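Local coordinates for protein acyl-coenzyme A oxidase 1 (Yarrowia lipolytica, PDB 5Y9D) that uses FAD to oxidise 2,3-saturated acyl-CoAs with O2 to (2E)-enoyl-CoAs and H2O2 in peroxisomal fatty acid beta-oxidation, at residues P30-K35 against E348-D353; L649-I654 against I658-G663. One frame throughout, in Å; residues are numbered along the deposited sequence.

How the contacts relate
Helix 28-38 takes part in contact 1 and packs against the turn of contact 2, but the two contacts differ in depth and chemistry. Contact 1 lies far out, its centre about 33 Å from the centre of the chain, and joins that N-terminal helix to the loop 348-353, which holds the FAD-pocket residue Ile351, by a charged pair of long side chains. Contact 2, about 23 Å out and more buried, is local: helix 651-654 meets the turn that follows it, through a carboxylate-to-backbone hydrogen bond and an isoleucine packed on a carbonyl. The centres are about 16 Å apart, and Met33 and Pro30 bridge them, with Met33 CG 3.6 Å from Tyr661 O.

Contact 1 of 2, residues P30-K35 against E348-D353; sequences PVEMAK and ETKIID. With FAD (flavin-adenine dinucleotide), chain D.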
loop_
_atom_site.group_PDB
_atom_site.type_symbol
_atom_site.label_atom_id
_atom_site.label_comp_id
_atom_site.label_asym_id
_atom_site.label_seq_id
_atom_site.Cartn_x
_atom_site.Cartn_y
_atom_site.Cartn_z
ATOM N N PRO A 30 -12.278 12.636 -24.893
ATOM C CA PRO A 30 -12.754 13.973 -24.517
ATOM C C PRO A 30 -14.199 14.181 -24.905
ATOM O O PRO A 30 -14.928 14.977 -24.276
ATOM C CB PRO A 30 -11.830 14.922 -25.270
ATOM C CG PRO A 30 -11.263 14.111 -26.373
ATOM C CD PRO A 30 -11.220 12.682 -25.910
ATOM N N VAL A 31 -14.624 13.445 -25.920
ATOM C CA VAL A 31 -16.014 13.508 -26.333
ATOM C C VAL A 31 -16.851 12.905 -25.227
ATOM O O VAL A 31 -17.846 13.492 -24.824
ATOM C CB VAL A 31 -16.235 12.824 -27.708
ATOM C CG1 VAL A 31 -17.712 12.750 -28.041
ATOM C CG2 VAL A 31 -15.458 13.581 -28.793
ATOM N N GLU A 32 -16.409 11.769 -24.699
ATOM C CA GLU A 32 -17.089 11.153 -23.551
ATOM C C GLU A 32 -17.091 11.994 -22.301
ATOM O O GLU A 32 -18.095 12.048 -21.609
ATOM C CB GLU A 32 -16.508 9.782 -23.227
ATOM C CG GLU A 32 -16.962 8.705 -24.212
ATOM C CD GLU A 32 -18.476 8.560 -24.276
ATOM O OE1 GLU A 32 -19.153 8.641 -23.209
ATOM O OE2 GLU A 32 -18.994 8.374 -25.403
ATOM N N MET A 33 -15.974 12.645 -22.004
ATOM C CA MET A 33 -15.900 13.489 -20.819
ATOM C C MET A 33 -16.832 14.692 -20.906
ATOM O O MET A 33 -17.408 15.093 -19.912
ATOM C CB MET A 33 -14.461 13.929 -20.547
ATOM C CG MET A 33 -14.280 14.774 -19.273
ATOM S SD MET A 33 -14.490 13.910 -17.688
ATOM C CE MET A 33 -13.089 12.793 -17.752
ATOM N N ALA A 34 -16.993 15.266 -22.087
ATOM C CA ALA A 34 -17.895 16.408 -22.273
ATOM C C ALA A 34 -19.346 15.973 -22.044
ATOM O O ALA A 34 -20.140 16.723 -21.469
ATOM C CB ALA A 34 -17.717 17.025 -23.666
ATOM N N LYS A 35 -19.664 14.752 -22.450
ATOM C CA LYS A 35 -20.994 14.164 -22.250
ATOM C C LYS A 35 -21.228 13.939 -20.779
ATOM O O LYS A 35 -22.278 14.330 -20.239
ATOM C CB LYS A 35 -21.133 12.828 -23.012
ATOM C CG LYS A 35 -20.988 12.991 -24.530
ATOM C CD LYS A 35 -20.660 11.695 -25.274
ATOM C CE LYS A 35 -21.904 10.859 -25.571
ATOM N NZ LYS A 35 -22.795 11.540 -26.555
ATOM N N GLU A 348 -16.716 -0.597 -26.772
ATOM C CA GLU A 348 -16.721 -1.329 -25.522
ATOM C C GLU A 348 -17.277 -0.499 -24.395
ATOM O O GLU A 348 -17.424 0.711 -24.524
ATOM C CB GLU A 348 -15.304 -1.756 -25.173
ATOM C CG GLU A 348 -14.859 -2.986 -25.936
ATOM C CD GLU A 348 -13.354 -3.108 -26.008
ATOM O OE1 GLU A 348 -12.736 -3.716 -25.087
ATOM O OE2 GLU A 348 -12.798 -2.610 -27.017
ATOM N N THR A 349 -17.602 -1.162 -23.289
ATOM C CA THR A 349 -18.191 -0.489 -22.129
ATOM C C THR A 349 -17.132 0.323 -21.362
ATOM O O THR A 349 -15.984 -0.083 -21.212
ATOM C CB THR A 349 -18.860 -1.525 -21.191
ATOM O OG1 THR A 349 -19.798 -2.282 -21.949
ATOM C CG2 THR A 349 -19.578 -0.882 -20.010
ATOM N N LYS A 350 -17.572 1.481 -20.916
ATOM C CA LYS A 350 -16.856 2.373 -19.997
ATOM C C LYS A 350 -16.728 1.758 -18.613
ATOM O O LYS A 350 -17.746 1.439 -18.007
ATOM C CB LYS A 350 -17.652 3.660 -19.864
ATOM C CG LYS A 350 -17.526 4.558 -21.079
ATOM C CD LYS A 350 -18.771 5.420 -21.297
ATOM C CE LYS A 350 -19.079 6.345 -20.134
ATOM N NZ LYS A 350 -18.851 7.764 -20.514
ATOM N N ILE A 351 -15.507 1.627 -18.085
ATOM C CA ILE A 351 -15.351 0.856 -16.858
ATOM C C ILE A 351 -16.267 1.350 -15.732
ATOM O O ILE A 351 -16.772 0.545 -14.963
ATOM C CB ILE A 351 -13.878 0.656 -16.399
ATOM C CG1 ILE A 351 -13.141 1.980 -16.129
ATOM C CG2 ILE A 351 -13.108 -0.149 -17.413
ATOM C CD1 ILE A 351 -11.661 1.772 -15.821
ATOM N N ILE A 352 -16.522 2.648 -15.687
ATOM C CA ILE A 352 -17.449 3.263 -14.728
ATOM C C ILE A 352 -18.900 2.798 -14.845
ATOM O O ILE A 352 -19.679 2.992 -13.916
ATOM C CB ILE A 352 -17.480 4.809 -14.902
ATOM C CG1 ILE A 352 -18.075 5.545 -13.692
ATOM C CG2 ILE A 352 -18.268 5.179 -16.157
ATOM C CD1 ILE A 352 -17.528 5.111 -12.347
ATOM N N ASP A 353 -19.288 2.239 -15.987
ATOM C CA ASP A 353 -20.639 1.690 -16.132
ATOM C C ASP A 353 -20.742 0.248 -15.566
ATOM O O ASP A 353 -21.851 -0.215 -15.300
ATOM C CB ASP A 353 -21.110 1.769 -17.595
ATOM C CG ASP A 353 -21.558 3.177 -18.008
ATOM O OD1 ASP A 353 -22.104 3.893 -17.178
ATOM O OD2 ASP A 353 -21.374 3.580 -19.178
HETATM P PA FAD D . -7.851 -2.666 -18.075
HETATM O O1A FAD D . -8.288 -1.515 -18.885
HETATM O O2A FAD D . -8.063 -4.036 -18.539
HETATM O O5B FAD D . -8.543 -2.481 -16.682
HETATM C C5B FAD D . -8.833 -1.199 -16.167
HETATM C C4B FAD D . -9.609 -1.326 -14.874
HETATM O O4B FAD D . -10.976 -1.584 -15.158
HETATM C C3B FAD D . -9.091 -2.474 -14.034
HETATM O O3B FAD D . -8.997 -2.055 -12.687
HETATM C C2B FAD D . -10.134 -3.553 -14.174
HETATM O O2B FAD D . -10.377 -4.243 -12.958
HETATM C C1B FAD D . -11.383 -2.825 -14.606
HETATM N N9A FAD D . -12.092 -3.691 -15.565
HETATM C C8A FAD D . -11.667 -4.065 -16.768
HETATM N N7A FAD D . -12.562 -4.873 -17.356
HETATM C C5A FAD D . -13.583 -5.037 -16.511
HETATM C C6A FAD D . -14.869 -5.768 -16.486
HETATM N N6A FAD D . -15.265 -6.512 -17.522
HETATM N N1A FAD D . -15.639 -5.672 -15.401
HETATM C C2A FAD D . -15.269 -4.937 -14.364
HETATM N N3A FAD D . -14.132 -4.255 -14.319
HETATM C C4A FAD D . -13.260 -4.258 -15.333
HETATM N N1 FAD D . 1.935 -6.380 -21.552
HETATM C C2 FAD D . 2.579 -7.078 -22.485
HETATM O O2 FAD D . 1.942 -7.493 -23.443
HETATM N N3 FAD D . 3.870 -7.334 -22.428
HETATM C C4 FAD D . 4.606 -6.920 -21.423
HETATM O O4 FAD D . 5.800 -7.177 -21.406
HETATM C C4X FAD D . 3.985 -6.149 -20.347
HETATM N N5 FAD D . 4.679 -5.706 -19.302
HETATM C C5X FAD D . 4.075 -5.003 -18.345
HETATM C C6 FAD D . 4.830 -4.550 -17.295
HETATM C C7 FAD D . 4.240 -3.826 -16.300
HETATM C C7M FAD D . 5.068 -3.344 -15.153
HETATM C C8 FAD D . 2.797 -3.533 -16.365
HETATM C C8M FAD D . 2.161 -2.738 -15.270
HETATM C C9 FAD D . 2.032 -3.990 -17.415
HETATM C C9A FAD D . 2.631 -4.713 -18.414
HETATM N N10 FAD D . 1.884 -5.185 -19.493
HETATM C C10 FAD D . 2.555 -5.898 -20.477
HETATM C "C1'" FAD D . 0.460 -4.910 -19.615
HETATM C "C2'" FAD D . -0.351 -5.545 -18.515
HETATM O "O2'" FAD D . -0.579 -6.877 -18.909
HETATM C "C3'" FAD D . -1.678 -4.828 -18.390
HETATM O "O3'" FAD D . -1.516 -3.781 -17.458
HETATM C "C4'" FAD D . -2.812 -5.721 -17.915
HETATM O "O4'" FAD D . -2.744 -6.987 -18.559
HETATM C "C5'" FAD D . -4.160 -5.136 -18.264
HETATM O "O5'" FAD D . -4.261 -3.831 -17.749
HETATM P P FAD D . -5.060 -2.748 -18.525
HETATM O O1P FAD D . -4.267 -1.530 -18.502
HETATM O O2P FAD D . -5.485 -3.322 -19.799
HETATM O O3P FAD D . -6.333 -2.504 -17.636
#
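Glu32 of helix 28-38 and Lys350 form a salt bridge that ties the N-terminal helix to the loop 348-353, which belongs to the C-alpha1 domain of the acyl-CoA oxidase fold and lies between helices 306-334 and 355-391. The backbones stand well apart, with 9.5 Å between Glu32 CA and Lys350 CA, and two long, bent side chains close the distance. Lys350 leaves the loop with CG anti to its carbonyl carbon (chi1 -75°) and bends near its end, which brings the ammonium beside the helix; Glu32 folds at chi2 (-58°) to present OE1. The ammonium approaches on the anti side of the carboxylate oxygen, with 2.9 Å from Lys350 NZ to Glu32 OE1, 26° out of the carboxylate plane. Glu36, one helical turn on, also pairs with Lys350 NZ, and Cys335 O accepts a hydrogen bond from it, while the other oxygen of Glu32 pairs with Arg338. This charge network probably holds both groups in place, although little surface is buried directly between the segments. The two sides of the contact differ: Val31 and Ala34 on the helix are exposed, whereas Lys350 and Ile351 of the loop are buried. Ile351, which follows Lys350, belongs to the FAD pocket; its CD1 and CG2 both pack on the ribose ring oxygen, with 3.4 Å from Ile351 CG2 to FAD O4B.

Contact 2 of 2, residues L649-I654 against I658-G663; sequences LSDFFI and IGSYDG
Asp651, in the first turn of helix 651-654, directs its carboxylate across to the type I beta turn Ser660-Gly663, where OD1 accepts from the backbone N of Tyr661. The bond is 3.2 Å from Tyr661 N to Asp651 OD1 and nearly straight, at 166°, using the syn lone pair of the oxygen. The two side chains cross at about a right angle, the carboxylate plane 57° from the tyrosine ring. Of the Tyr661 side chain only the root comes near, its CB 3.7 Å from Asp651 OD1; with CG anti to the backbone N (chi1 -176°) the ring leads away to a cation-pi contact with Arg37. Deeper in, Ile654 lays its CG2 branch against the peptide of Gly659, 3.5 Å from Gly659 O, an oxygen that accepts from Arg332. A beta carbon at Gly659 would come tightly against that methyl. Without the carboxylate, as with an alanine here, Tyr661 N is likely to lose its Asp651 acceptor and the start of the turn to sit less firmly against the helix. The contact thus combines one hydrogen bond to the backbone with van der Waals packing of a methyl on a carbonyl group, and the weak, long ion pair of Asp651 OD2 with Lys668 may ease the charge of the carboxylate.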
loop_
_atom_site.group_PDB
_atom_site.type_symbol
_atom_site.label_atom_id
_atom_site.label_comp_id
_atom_site.label_asym_id
_atom_site.label_seq_id
_atom_site.Cartn_x
_atom_site.Cartn_y
_atom_site.Cartn_z
ATOM N N LEU A 649 -9.859 21.280 -8.150
ATOM C CA LEU A 649 -8.468 21.087 -8.591
ATOM C C LEU A 649 -8.142 21.408 -10.052
ATOM O O LEU A 649 -8.711 20.830 -10.959
ATOM C CB LEU A 649 -8.046 19.655 -8.341
ATOM C CG LEU A 649 -8.139 19.287 -6.864
ATOM C CD1 LEU A 649 -7.593 17.905 -6.631
ATOM C CD2 LEU A 649 -7.389 20.325 -6.044
ATOM N N SER A 650 -7.191 22.314 -10.271
ATOM C CA SER A 650 -6.671 22.568 -11.607
ATOM C C SER A 650 -5.807 21.383 -12.013
ATOM O O SER A 650 -5.575 20.488 -11.207
ATOM C CB SER A 650 -5.849 23.831 -11.610
ATOM O OG SER A 650 -4.565 23.616 -11.039
ATOM N N ASP A 651 -5.329 21.372 -13.252
ATOM C CA ASP A 651 -4.519 20.249 -13.742
ATOM C C ASP A 651 -3.148 20.200 -13.076
ATOM O O ASP A 651 -2.522 19.127 -12.981
ATOM C CB ASP A 651 -4.384 20.249 -15.266
ATOM C CG ASP A 651 -5.657 19.737 -15.976
ATOM O OD1 ASP A 651 -6.544 19.124 -15.345
ATOM O OD2 ASP A 651 -5.768 19.941 -17.189
ATOM N N PHE A 652 -2.696 21.327 -12.569
ATOM C CA PHE A 652 -1.463 21.346 -11.852
ATOM C C PHE A 652 -1.556 20.418 -10.612
ATOM O O PHE A 652 -0.634 19.645 -10.344
ATOM C CB PHE A 652 -1.138 22.797 -11.431
ATOM C CG PHE A 652 0.110 22.927 -10.607
ATOM C CD1 PHE A 652 0.089 22.654 -9.247
ATOM C CD2 PHE A 652 1.312 23.306 -11.194
ATOM C CE1 PHE A 652 1.237 22.770 -8.487
ATOM C CE2 PHE A 652 2.458 23.424 -10.435
ATOM C CZ PHE A 652 2.426 23.174 -9.078
ATOM N N PHE A 653 -2.638 20.542 -9.830
ATOM C CA PHE A 653 -2.787 19.711 -8.616
ATOM C C PHE A 653 -3.202 18.284 -8.940
ATOM O O PHE A 653 -2.978 17.385 -8.140
ATOM C CB PHE A 653 -3.720 20.334 -7.583
ATOM C CG PHE A 653 -3.208 21.632 -7.032
ATOM C CD1 PHE A 653 -2.370 21.651 -5.941
ATOM C CD2 PHE A 653 -3.548 22.832 -7.628
ATOM C CE1 PHE A 653 -1.876 22.836 -5.437
ATOM C CE2 PHE A 653 -3.067 24.031 -7.130
ATOM C CZ PHE A 653 -2.219 24.034 -6.039
ATOM N N ILE A 654 -3.769 18.063 -10.119
ATOM C CA ILE A 654 -3.950 16.701 -10.588
ATOM C C ILE A 654 -2.580 16.065 -10.725
ATOM O O ILE A 654 -2.289 15.035 -10.107
ATOM C CB ILE A 654 -4.721 16.665 -11.923
ATOM C CG1 ILE A 654 -6.186 17.074 -11.693
ATOM C CG2 ILE A 654 -4.686 15.284 -12.551
ATOM C CD1 ILE A 654 -6.905 16.273 -10.620
ATOM N N ILE A 658 -3.791 11.173 -17.073
ATOM C CA ILE A 658 -5.083 10.466 -17.195
ATOM C C ILE A 658 -6.191 11.033 -16.297
ATOM O O ILE A 658 -7.326 10.530 -16.286
ATOM C CB ILE A 658 -4.955 8.933 -16.971
ATOM C CG1 ILE A 658 -4.655 8.637 -15.517
ATOM C CG2 ILE A 658 -3.912 8.302 -17.892
ATOM C CD1 ILE A 658 -4.777 7.165 -15.182
ATOM N N GLY A 659 -5.859 12.076 -15.548
ATOM C CA GLY A 659 -6.794 12.752 -14.676
ATOM C C GLY A 659 -7.072 14.148 -15.169
ATOM O O GLY A 659 -7.629 14.976 -14.429
ATOM N N SER A 660 -6.726 14.412 -16.419
ATOM C CA SER A 660 -7.041 15.702 -17.035
ATOM C C SER A 660 -8.522 16.071 -17.041
ATOM O O SER A 660 -9.380 15.232 -17.321
ATOM C CB SER A 660 -6.490 15.771 -18.451
ATOM O OG SER A 660 -5.065 15.875 -18.376
ATOM N N TYR A 661 -8.789 17.339 -16.696
ATOM C CA TYR A 661 -10.112 17.906 -16.691
ATOM C C TYR A 661 -10.907 17.616 -17.958
ATOM O O TYR A 661 -12.063 17.211 -17.882
ATOM C CB TYR A 661 -10.020 19.423 -16.488
ATOM C CG TYR A 661 -11.368 20.151 -16.357
ATOM C CD1 TYR A 661 -11.969 20.314 -15.122
ATOM C CD2 TYR A 661 -12.021 20.685 -17.482
ATOM C CE1 TYR A 661 -13.185 20.979 -14.994
ATOM C CE2 TYR A 661 -13.237 21.352 -17.369
ATOM C CZ TYR A 661 -13.821 21.492 -16.116
ATOM O OH TYR A 661 -15.030 22.139 -15.975
ATOM N N ASP A 662 -10.291 17.845 -19.112
ATOM C CA ASP A 662 -10.968 17.735 -20.402
ATOM C C ASP A 662 -10.998 16.299 -20.914
ATOM O O ASP A 662 -11.648 16.017 -21.929
ATOM C CB ASP A 662 -10.340 18.682 -21.436
ATOM C CG ASP A 662 -8.929 18.236 -21.915
ATOM O OD1 ASP A 662 -8.381 17.231 -21.392
ATOM O OD2 ASP A 662 -8.368 18.913 -22.841
ATOM N N GLY A 663 -10.295 15.391 -20.229
ATOM C CA GLY A 663 -10.481 13.965 -20.477
ATOM C C GLY A 663 -9.709 13.429 -21.659
ATOM O O GLY A 663 -9.902 12.262 -22.060
#